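Side-chain contacts in nonstructural protein 2 (Human rotavirus C, PDB 2GU0), which probably binds single-stranded RNA and hydrolyses nucleoside triphosphates as a homooctamer, taking part in viroplasm formation and in replication and packaging of the viral genome: residues Glu112-Arg117 and Asp123-Asn128; Leu87-Met92 and Leu131-Val136; Ala201-Ile206 and Lys293-Ala298. All blocks are in the same frame, centred on the assembly; numbering follows the deposited sequence.

Contact 1. Residues Glu112-Arg117 and Asp123-Asn128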
loop_
_atom_site.group_PDB
_atom_site.type_symbol
_atom_site.label_atom_id
_atom_site.label_comp_id
_atom_site.label_asym_id
_atom_site.label_seq_id
_atom_site.Cartn_x
_atom_site.Cartn_y
_atom_site.Cartn_z
ATOM N N GLU A 112 11.017 -29.720 -6.911
ATOM C CA GLU A 112 10.346 -28.472 -6.608
ATOM C C GLU A 112 9.354 -28.714 -5.489
ATOM O O GLU A 112 9.133 -27.844 -4.658
ATOM C CB GLU A 112 9.649 -27.905 -7.846
ATOM C CG GLU A 112 8.556 -26.897 -7.522
ATOM C CD GLU A 112 8.672 -25.588 -8.286
ATOM O OE1 GLU A 112 9.126 -25.601 -9.445
ATOM O OE2 GLU A 112 8.283 -24.542 -7.730
ATOM N N ASN A 113 8.754 -29.896 -5.446
ATOM C CA ASN A 113 7.824 -30.160 -4.364
ATOM C C ASN A 113 8.581 -30.401 -3.071
ATOM O O ASN A 113 8.152 -29.934 -2.015
ATOM C CB ASN A 113 6.912 -31.342 -4.682
ATOM C CG ASN A 113 5.618 -30.907 -5.328
ATOM O OD1 ASN A 113 5.133 -29.802 -5.076
ATOM N ND2 ASN A 113 5.036 -31.775 -6.145
ATOM N N LEU A 114 9.708 -31.111 -3.140
ATOM C CA LEU A 114 10.485 -31.341 -1.925
ATOM C C LEU A 114 10.852 -30.002 -1.284
ATOM O O LEU A 114 10.837 -29.881 -0.062
ATOM C CB LEU A 114 11.748 -32.149 -2.211
ATOM C CG LEU A 114 11.563 -33.647 -2.486
ATOM C CD1 LEU A 114 12.890 -34.256 -2.875
ATOM C CD2 LEU A 114 11.023 -34.339 -1.271
ATOM N N LEU A 115 11.164 -28.999 -2.106
ATOM C CA LEU A 115 11.500 -27.666 -1.596
ATOM C C LEU A 115 10.396 -27.125 -0.695
ATOM O O LEU A 115 10.674 -26.518 0.339
ATOM C CB LEU A 115 11.705 -26.666 -2.732
ATOM C CG LEU A 115 12.989 -26.692 -3.555
ATOM C CD1 LEU A 115 12.912 -25.592 -4.607
ATOM C CD2 LEU A 115 14.190 -26.497 -2.650
ATOM N N CYS A 116 9.145 -27.334 -1.095
ATOM C CA CYS A 116 8.013 -26.874 -0.307
ATOM C C CYS A 116 7.937 -27.658 0.985
ATOM O O CYS A 116 7.694 -27.090 2.043
ATOM C CB CYS A 116 6.710 -27.032 -1.094
ATOM S SG CYS A 116 6.623 -25.945 -2.557
ATOM N N ARG A 117 8.151 -28.964 0.911
ATOM C CA ARG A 117 8.100 -29.776 2.121
ATOM C C ARG A 117 9.179 -29.292 3.065
ATOM O O ARG A 117 8.947 -29.125 4.254
ATOM C CB ARG A 117 8.343 -31.266 1.825
ATOM C CG ARG A 117 7.188 -32.016 1.178
ATOM C CD ARG A 117 7.419 -33.514 1.267
ATOM N NE ARG A 117 7.559 -33.927 2.656
ATOM C CZ ARG A 117 8.051 -35.094 3.058
ATOM N NH1 ARG A 117 8.462 -35.995 2.178
ATOM N NH2 ARG A 117 8.148 -35.352 4.353
ATOM N N ASP A 123 6.741 -29.737 8.589
ATOM C CA ASP A 123 7.122 -30.976 7.928
ATOM C C ASP A 123 8.404 -31.547 8.522
ATOM O O ASP A 123 9.286 -30.809 8.940
ATOM C CB ASP A 123 7.279 -30.737 6.425
ATOM C CG ASP A 123 7.540 -32.012 5.660
ATOM O OD1 ASP A 123 8.527 -32.710 5.955
ATOM O OD2 ASP A 123 6.758 -32.323 4.755
ATOM N N ILE A 124 8.499 -32.869 8.560
ATOM C CA ILE A 124 9.668 -33.536 9.121
ATOM C C ILE A 124 10.938 -33.236 8.357
ATOM O O ILE A 124 12.025 -33.263 8.937
ATOM C CB ILE A 124 9.495 -35.080 9.166
ATOM C CG1 ILE A 124 9.232 -35.623 7.763
ATOM C CG2 ILE A 124 8.357 -35.459 10.111
ATOM C CD1 ILE A 124 9.027 -37.138 7.726
ATOM N N LEU A 125 10.808 -32.957 7.059
ATOM C CA LEU A 125 11.977 -32.657 6.231
ATOM C C LEU A 125 12.514 -31.269 6.527
ATOM O O LEU A 125 13.526 -30.861 5.971
ATOM C CB LEU A 125 11.643 -32.754 4.740
ATOM C CG LEU A 125 11.223 -34.105 4.163
ATOM C CD1 LEU A 125 11.185 -34.015 2.646
ATOM C CD2 LEU A 125 12.194 -35.176 4.597
ATOM N N ASN A 126 11.829 -30.539 7.396
ATOM C CA ASN A 126 12.274 -29.205 7.756
ATOM C C ASN A 126 13.506 -29.293 8.651
ATOM O O ASN A 126 14.473 -28.559 8.464
ATOM C CB ASN A 126 11.163 -28.456 8.490
ATOM C CG ASN A 126 11.539 -27.018 8.807
ATOM O OD1 ASN A 126 11.910 -26.265 7.913
ATOM N ND2 ASN A 126 11.434 -26.631 10.073
ATOM N N ALA A 127 13.467 -30.214 9.609
ATOM C CA ALA A 127 14.566 -30.396 10.553
ATOM C C ALA A 127 15.305 -31.710 10.397
ATOM O O ALA A 127 16.499 -31.790 10.646
ATOM C CB ALA A 127 14.050 -30.277 11.966
ATOM N N ASN A 128 14.606 -32.756 9.995
ATOM C CA ASN A 128 15.277 -34.032 9.847
ATOM C C ASN A 128 16.104 -34.042 8.577
ATOM O O ASN A 128 15.571 -34.193 7.477
ATOM C CB ASN A 128 14.272 -35.172 9.814
ATOM C CG ASN A 128 14.941 -36.515 9.924
ATOM O OD1 ASN A 128 15.888 -36.813 9.187
ATOM N ND2 ASN A 128 14.459 -37.337 10.849
#
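Arg117, near the C-terminal end of helix 108-119, reaches across to Asp123 in the loop that follows and grips it side-on. The salt bridge uses two nitrogens. NE gives a nearly straight bond to Asp123 OD2, 2.8 Å long, with the oxygen in the guanidinium plane and met on its syn side. NH2 donates to the syn lone pair of Asp123 OD1 at 3.1 Å, and here the oxygen is tilted from the guanidinium plane. The two flat groups are turned 45° against each other, so they are not coplanar. A bend of the arginine chain at chi3 (58°) turns the guanidinium toward the loop.

Further polar bonds fix both partners. Asp123 OD1 also accepts from the backbone N of Leu125, nearly along its C-O axis, which closes an Asx turn. Asp123 OD2 takes a bond from Asn155, and Arg117 NH1 donates to the carbonyls of Pro150 and Thr152.

Apolar groups flank the guanidinium. Leu125 lies over one face, with its CD1 3.3 Å from Arg117 CZ and above the centre of the group. Ile124 comes to the edge, where its CG1 is 3.6 Å from Arg117 NH2. One turn back on the helix, Leu114 CD2 touches Leu125 CD1 at 3.9 Å. Leu48 and Tyr49 of a neighbouring subunit pack on Arg117 and Asp123, and the backbone of Ile124 hydrogen-bonds to that subunit.

Both charged residues are buried. Each carboxylate oxygen has at least two donors, and the arginine is held on more than one side. Such pairing probably keeps Asp123 ionised and offsets the cost of burying the charges. It ties the turn between helices 108-119 and 129-139 to the helix before it, at a subunit interface.

Contact 2. Residues Leu87-Met92 and Leu131-Val136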
loop_
_atom_site.group_PDB
_atom_site.type_symbol
_atom_site.label_atom_id
_atom_site.label_comp_id
_atom_site.label_asym_id
_atom_site.label_seq_id
_atom_site.Cartn_x
_atom_site.Cartn_y
_atom_site.Cartn_z
ATOM N N LEU A 87 24.199 -32.960 -2.079
ATOM C CA LEU A 87 25.349 -33.664 -2.610
ATOM C C LEU A 87 26.593 -33.588 -1.708
ATOM O O LEU A 87 27.332 -34.571 -1.567
ATOM C CB LEU A 87 25.674 -33.128 -4.000
ATOM C CG LEU A 87 24.632 -33.496 -5.054
ATOM C CD1 LEU A 87 25.014 -32.872 -6.378
ATOM C CD2 LEU A 87 24.533 -35.011 -5.179
ATOM N N ASN A 88 26.825 -32.435 -1.091
ATOM C CA ASN A 88 27.994 -32.304 -0.242
ATOM C C ASN A 88 27.926 -33.257 0.937
ATOM O O ASN A 88 28.943 -33.821 1.349
ATOM C CB ASN A 88 28.168 -30.864 0.245
ATOM C CG ASN A 88 28.619 -29.928 -0.864
ATOM O OD1 ASN A 88 29.388 -30.315 -1.742
ATOM N ND2 ASN A 88 28.153 -28.688 -0.819
ATOM N N MET A 89 26.732 -33.458 1.479
ATOM C CA MET A 89 26.597 -34.362 2.604
ATOM C C MET A 89 26.927 -35.789 2.218
ATOM O O MET A 89 27.666 -36.473 2.924
ATOM C CB MET A 89 25.199 -34.294 3.183
ATOM C CG MET A 89 25.012 -33.113 4.087
ATOM S SD MET A 89 23.769 -33.489 5.296
ATOM C CE MET A 89 24.627 -34.753 6.292
ATOM N N VAL A 90 26.387 -36.245 1.095
ATOM C CA VAL A 90 26.665 -37.597 0.640
ATOM C C VAL A 90 28.178 -37.847 0.696
ATOM O O VAL A 90 28.628 -38.990 0.792
ATOM C CB VAL A 90 26.148 -37.805 -0.793
ATOM C CG1 VAL A 90 26.570 -39.164 -1.312
ATOM C CG2 VAL A 90 24.650 -37.699 -0.806
ATOM N N SER A 91 28.953 -36.768 0.648
ATOM C CA SER A 91 30.406 -36.847 0.710
ATOM C C SER A 91 31.000 -37.953 -0.130
ATOM O O SER A 91 31.837 -38.714 0.341
ATOM C CB SER A 91 30.861 -37.027 2.150
ATOM O OG SER A 91 30.638 -35.842 2.877
ATOM N N MET A 92 30.565 -38.049 -1.374
ATOM C CA MET A 92 31.093 -39.064 -2.268
ATOM C C MET A 92 32.612 -38.871 -2.442
ATOM O O MET A 92 33.099 -37.742 -2.557
ATOM C CB MET A 92 30.361 -38.965 -3.599
ATOM C CG MET A 92 29.969 -37.540 -3.968
ATOM S SD MET A 92 28.551 -37.566 -5.045
ATOM C CE MET A 92 29.239 -38.441 -6.433
ATOM N N LEU A 131 16.628 -37.763 6.518
ATOM C CA LEU A 131 15.488 -38.076 5.658
ATOM C C LEU A 131 15.489 -37.149 4.450
ATOM O O LEU A 131 15.248 -37.587 3.323
ATOM C CB LEU A 131 14.181 -37.937 6.428
ATOM C CG LEU A 131 13.941 -39.051 7.446
ATOM C CD1 LEU A 131 12.553 -38.940 8.067
ATOM C CD2 LEU A 131 14.091 -40.378 6.732
ATOM N N ARG A 132 15.781 -35.871 4.687
ATOM C CA ARG A 132 15.844 -34.887 3.613
ATOM C C ARG A 132 16.812 -35.350 2.527
ATOM O O ARG A 132 16.467 -35.372 1.347
ATOM C CB ARG A 132 16.296 -33.537 4.163
ATOM C CG ARG A 132 16.305 -32.415 3.143
ATOM C CD ARG A 132 16.070 -31.100 3.850
ATOM N NE ARG A 132 17.193 -30.726 4.699
ATOM C CZ ARG A 132 17.087 -30.108 5.874
ATOM N NH1 ARG A 132 15.895 -29.795 6.368
ATOM N NH2 ARG A 132 18.185 -29.779 6.548
ATOM N N VAL A 133 18.020 -35.731 2.926
ATOM C CA VAL A 133 19.018 -36.192 1.967
ATOM C C VAL A 133 18.500 -37.388 1.169
ATOM O O VAL A 133 18.698 -37.468 -0.043
ATOM C CB VAL A 133 20.336 -36.576 2.675
ATOM C CG1 VAL A 133 21.360 -37.031 1.662
ATOM C CG2 VAL A 133 20.869 -35.392 3.442
ATOM N N LYS A 134 17.827 -38.315 1.845
ATOM C CA LYS A 134 17.293 -39.490 1.154
ATOM C C LYS A 134 16.197 -39.124 0.166
ATOM O O LYS A 134 16.185 -39.628 -0.954
ATOM C CB LYS A 134 16.754 -40.517 2.158
ATOM C CG LYS A 134 17.760 -41.568 2.584
ATOM C CD LYS A 134 17.273 -42.357 3.791
ATOM C CE LYS A 134 18.380 -43.256 4.345
ATOM N NZ LYS A 134 17.961 -43.937 5.600
ATOM N N ALA A 135 15.274 -38.255 0.582
ATOM C CA ALA A 135 14.176 -37.829 -0.286
ATOM C C ALA A 135 14.712 -37.170 -1.559
ATOM O O ALA A 135 14.227 -37.430 -2.670
ATOM C CB ALA A 135 13.259 -36.854 0.459
ATOM N N VAL A 136 15.715 -36.318 -1.383
ATOM C CA VAL A 136 16.325 -35.619 -2.499
ATOM C C VAL A 136 17.119 -36.545 -3.403
ATOM O O VAL A 136 17.091 -36.402 -4.624
ATOM C CB VAL A 136 17.257 -34.509 -2.017
ATOM C CG1 VAL A 136 18.034 -33.950 -3.191
ATOM C CG2 VAL A 136 16.458 -33.426 -1.329
#
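Val133 holds CG1 anti to its backbone N (chi1 -179°), which spreads its two methyls toward two residues of helix 74-90. Met89 has CG beside the backbone N, at chi1 -80°. With chi2 extended (-152°), this carries SD to Val133 CG2, at 3.9 Å. The other methyl, Val133 CG1, meets Val90 CG2 at 4.2 Å. Thus the sulfur and a valine branch of one helix each take one branch of the same valine on the other.

The contact is small and wholly apolar. Met89 is exposed. The CA atoms of Met89 and Val133 are 7.8 Å apart, the shortest such distance between the segments. Val133 also touches Thr86, one turn earlier on helix 74-90. Deeper in, Val136 turns to Leu82 and Thr86 of that helix, and to Leu111 and Leu114 of helix 108-119.

Val133 therefore sits at the surface margin of a larger helix interface. This is apolar helix-helix packing within the cluster of helices 74-90, 108-119 and 129-139 in the N-terminal region, away from the predicted ATP site and catalytic histidine.

Contact 3. Residues Ala201-Ile206 and Lys293-Ala298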
loop_
_atom_site.group_PDB
_atom_site.type_symbol
_atom_site.label_atom_id
_atom_site.label_comp_id
_atom_site.label_asym_id
_atom_site.label_seq_id
_atom_site.Cartn_x
_atom_site.Cartn_y
_atom_site.Cartn_z
ATOM N N ALA A 201 -9.839 -52.641 0.955
ATOM C CA ALA A 201 -10.571 -51.501 1.471
ATOM C C ALA A 201 -10.115 -50.248 0.711
ATOM O O ALA A 201 -10.924 -49.462 0.218
ATOM C CB ALA A 201 -10.316 -51.350 2.955
ATOM N N PHE A 202 -8.801 -50.086 0.612
ATOM C CA PHE A 202 -8.206 -48.951 -0.073
ATOM C C PHE A 202 -8.651 -48.926 -1.548
ATOM O O PHE A 202 -8.996 -47.869 -2.092
ATOM C CB PHE A 202 -6.679 -49.060 0.050
ATOM C CG PHE A 202 -5.929 -47.926 -0.575
ATOM C CD1 PHE A 202 -6.000 -46.645 -0.035
ATOM C CD2 PHE A 202 -5.165 -48.134 -1.718
ATOM C CE1 PHE A 202 -5.319 -45.584 -0.627
ATOM C CE2 PHE A 202 -4.486 -47.089 -2.314
ATOM C CZ PHE A 202 -4.561 -45.809 -1.770
ATOM N N ALA A 203 -8.645 -50.101 -2.178
ATOM C CA ALA A 203 -9.042 -50.258 -3.577
ATOM C C ALA A 203 -10.441 -49.700 -3.774
ATOM O O ALA A 203 -10.718 -49.000 -4.750
ATOM C CB ALA A 203 -9.014 -51.734 -3.960
ATOM N N ALA A 204 -11.320 -50.027 -2.833
ATOM C CA ALA A 204 -12.692 -49.561 -2.860
ATOM C C ALA A 204 -12.695 -48.079 -2.532
ATOM O O ALA A 204 -13.454 -47.313 -3.112
ATOM C CB ALA A 204 -13.519 -50.320 -1.843
ATOM N N TYR A 205 -11.832 -47.674 -1.605
ATOM C CA TYR A 205 -11.763 -46.272 -1.232
ATOM C C TYR A 205 -11.469 -45.383 -2.427
ATOM O O TYR A 205 -12.146 -44.379 -2.620
ATOM C CB TYR A 205 -10.694 -46.008 -0.170
ATOM C CG TYR A 205 -10.620 -44.544 0.199
ATOM C CD1 TYR A 205 -11.459 -44.008 1.166
ATOM C CD2 TYR A 205 -9.782 -43.667 -0.500
ATOM C CE1 TYR A 205 -11.475 -42.630 1.426
ATOM C CE2 TYR A 205 -9.793 -42.289 -0.253
ATOM C CZ TYR A 205 -10.642 -41.782 0.707
ATOM O OH TYR A 205 -10.680 -40.433 0.936
ATOM N N ILE A 206 -10.466 -45.726 -3.227
ATOM C CA ILE A 206 -10.151 -44.870 -4.365
ATOM C C ILE A 206 -11.118 -45.010 -5.531
ATOM O O ILE A 206 -11.173 -44.142 -6.403
ATOM C CB ILE A 206 -8.701 -45.074 -4.889
ATOM C CG1 ILE A 206 -8.470 -46.534 -5.269
ATOM C CG2 ILE A 206 -7.692 -44.604 -3.844
ATOM C CD1 ILE A 206 -7.097 -46.785 -5.848
ATOM N N LYS A 293 -15.220 -57.967 -8.682
ATOM C CA LYS A 293 -16.557 -57.646 -8.214
ATOM C C LYS A 293 -16.482 -57.429 -6.711
ATOM O O LYS A 293 -17.323 -56.738 -6.137
ATOM C CB LYS A 293 -17.545 -58.764 -8.559
ATOM C CG LYS A 293 -17.785 -58.904 -10.058
ATOM C CD LYS A 293 -18.838 -59.952 -10.390
ATOM C CE LYS A 293 -18.971 -60.120 -11.899
ATOM N NZ LYS A 293 -20.051 -61.075 -12.261
ATOM N N THR A 294 -15.464 -58.011 -6.078
ATOM C CA THR A 294 -15.273 -57.840 -4.639
ATOM C C THR A 294 -15.041 -56.363 -4.403
ATOM O O THR A 294 -15.401 -55.820 -3.363
ATOM C CB THR A 294 -14.040 -58.589 -4.126
ATOM O OG1 THR A 294 -14.211 -59.992 -4.345
ATOM C CG2 THR A 294 -13.841 -58.326 -2.642
ATOM N N VAL A 295 -14.430 -55.724 -5.392
ATOM C CA VAL A 295 -14.146 -54.303 -5.327
ATOM C C VAL A 295 -15.381 -53.460 -5.664
ATOM O O VAL A 295 -15.659 -52.467 -4.986
ATOM C CB VAL A 295 -12.974 -53.949 -6.261
ATOM C CG1 VAL A 295 -12.822 -52.444 -6.382
ATOM C CG2 VAL A 295 -11.702 -54.558 -5.703
ATOM N N ARG A 296 -16.119 -53.848 -6.702
ATOM C CA ARG A 296 -17.325 -53.111 -7.068
ATOM C C ARG A 296 -18.280 -53.123 -5.880
ATOM O O ARG A 296 -18.771 -52.075 -5.450
ATOM C CB ARG A 296 -18.021 -53.755 -8.260
ATOM C CG ARG A 296 -17.314 -53.612 -9.580
ATOM C CD ARG A 296 -18.004 -54.499 -10.588
ATOM N NE ARG A 296 -17.409 -54.417 -11.916
ATOM C CZ ARG A 296 -17.708 -55.245 -12.913
ATOM N NH1 ARG A 296 -18.593 -56.217 -12.723
ATOM N NH2 ARG A 296 -17.133 -55.095 -14.103
ATOM N N THR A 297 -18.538 -54.321 -5.360
ATOM C CA THR A 297 -19.428 -54.504 -4.213
ATOM C C THR A 297 -18.941 -53.645 -3.056
ATOM O O THR A 297 -19.734 -53.018 -2.352
ATOM C CB THR A 297 -19.463 -55.999 -3.751
ATOM O OG1 THR A 297 -20.196 -56.782 -4.701
ATOM C CG2 THR A 297 -20.110 -56.135 -2.372
ATOM N N ALA A 298 -17.627 -53.626 -2.870
ATOM C CA ALA A 298 -17.029 -52.853 -1.802
ATOM C C ALA A 298 -17.228 -51.355 -2.033
ATOM O O ALA A 298 -17.437 -50.608 -1.076
ATOM C CB ALA A 298 -15.548 -53.186 -1.682
#
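Ala204 and Ala298 meet methyl to methyl, with their CB atoms 3.5 Å apart, where helix 196-209 crosses helix 293-307. Both CB bonds point toward the opposite helix. An alanine has no side-chain torsion to adjust, so the place of each methyl is set by the backbone alone. Ala204 CB also approaches the backbone of the other helix, at 3.9 Å from Ala298 C.

Val295 is the branched partner. Its chi1 of 170° sets CG1 anti to the backbone N and CG2 anti to the carbonyl carbon. The CG2 branch is the one that reaches Ala203 CB, at 4.3 Å. The same valine also packs on Arg207, one turn further along helix 196-209.

Alanines lie at the crossing. The axes of the two short segments approach to 8.6 Å and cross at -59°. The CA atoms of Ala204 and Val295 are 5.5 Å apart. Ala204 continues onto Thr299 and Ile302 of helix 293-307, so the packing runs beyond the segment.

Phe202 and Tyr205 turn elsewhere. In Phe202, CG anti to the backbone N (chi1 -178°) carries the ring away from helix 293-307. It stacks on Phe164 and meets the loop residue Phe261 edge-to-face. Tyr205 stacks with Tyr159. The two stacks join the helix to strands 164-170 and 157-160, while Ala203 and Ala204 face helix 293-307. Helix 196-209 leads into the predicted RNA-binding region.

Neither hydrogen bonds nor ion pairs join the two segments. Ala203 and Ala204 are buried, and the segments adhere by apolar van der Waals contact, without directional bonds.

Contacts 1 and 2 belong to one helical cluster in the N-terminal region. Contact 1 is nested inside the chain loop closed by contact 2, and their centres are 13 Å apart. They touch directly: Arg132 NH1 lies 2.6 Å from Leu125 O, a probable hydrogen bond, and Leu114 packs on Ala135 and Val136. Contact 3 is separate, in the C-terminal region. Its centre is 33 Å from that of contact 1 and 39 Å from that of contact 2. In contact 1 the side chain of Leu114 lies about 8 Å from those of Gln107 and Lys185, of the predicted ATP site. Contacts 2 and 3 lie away from that site and the predicted catalytic histidine.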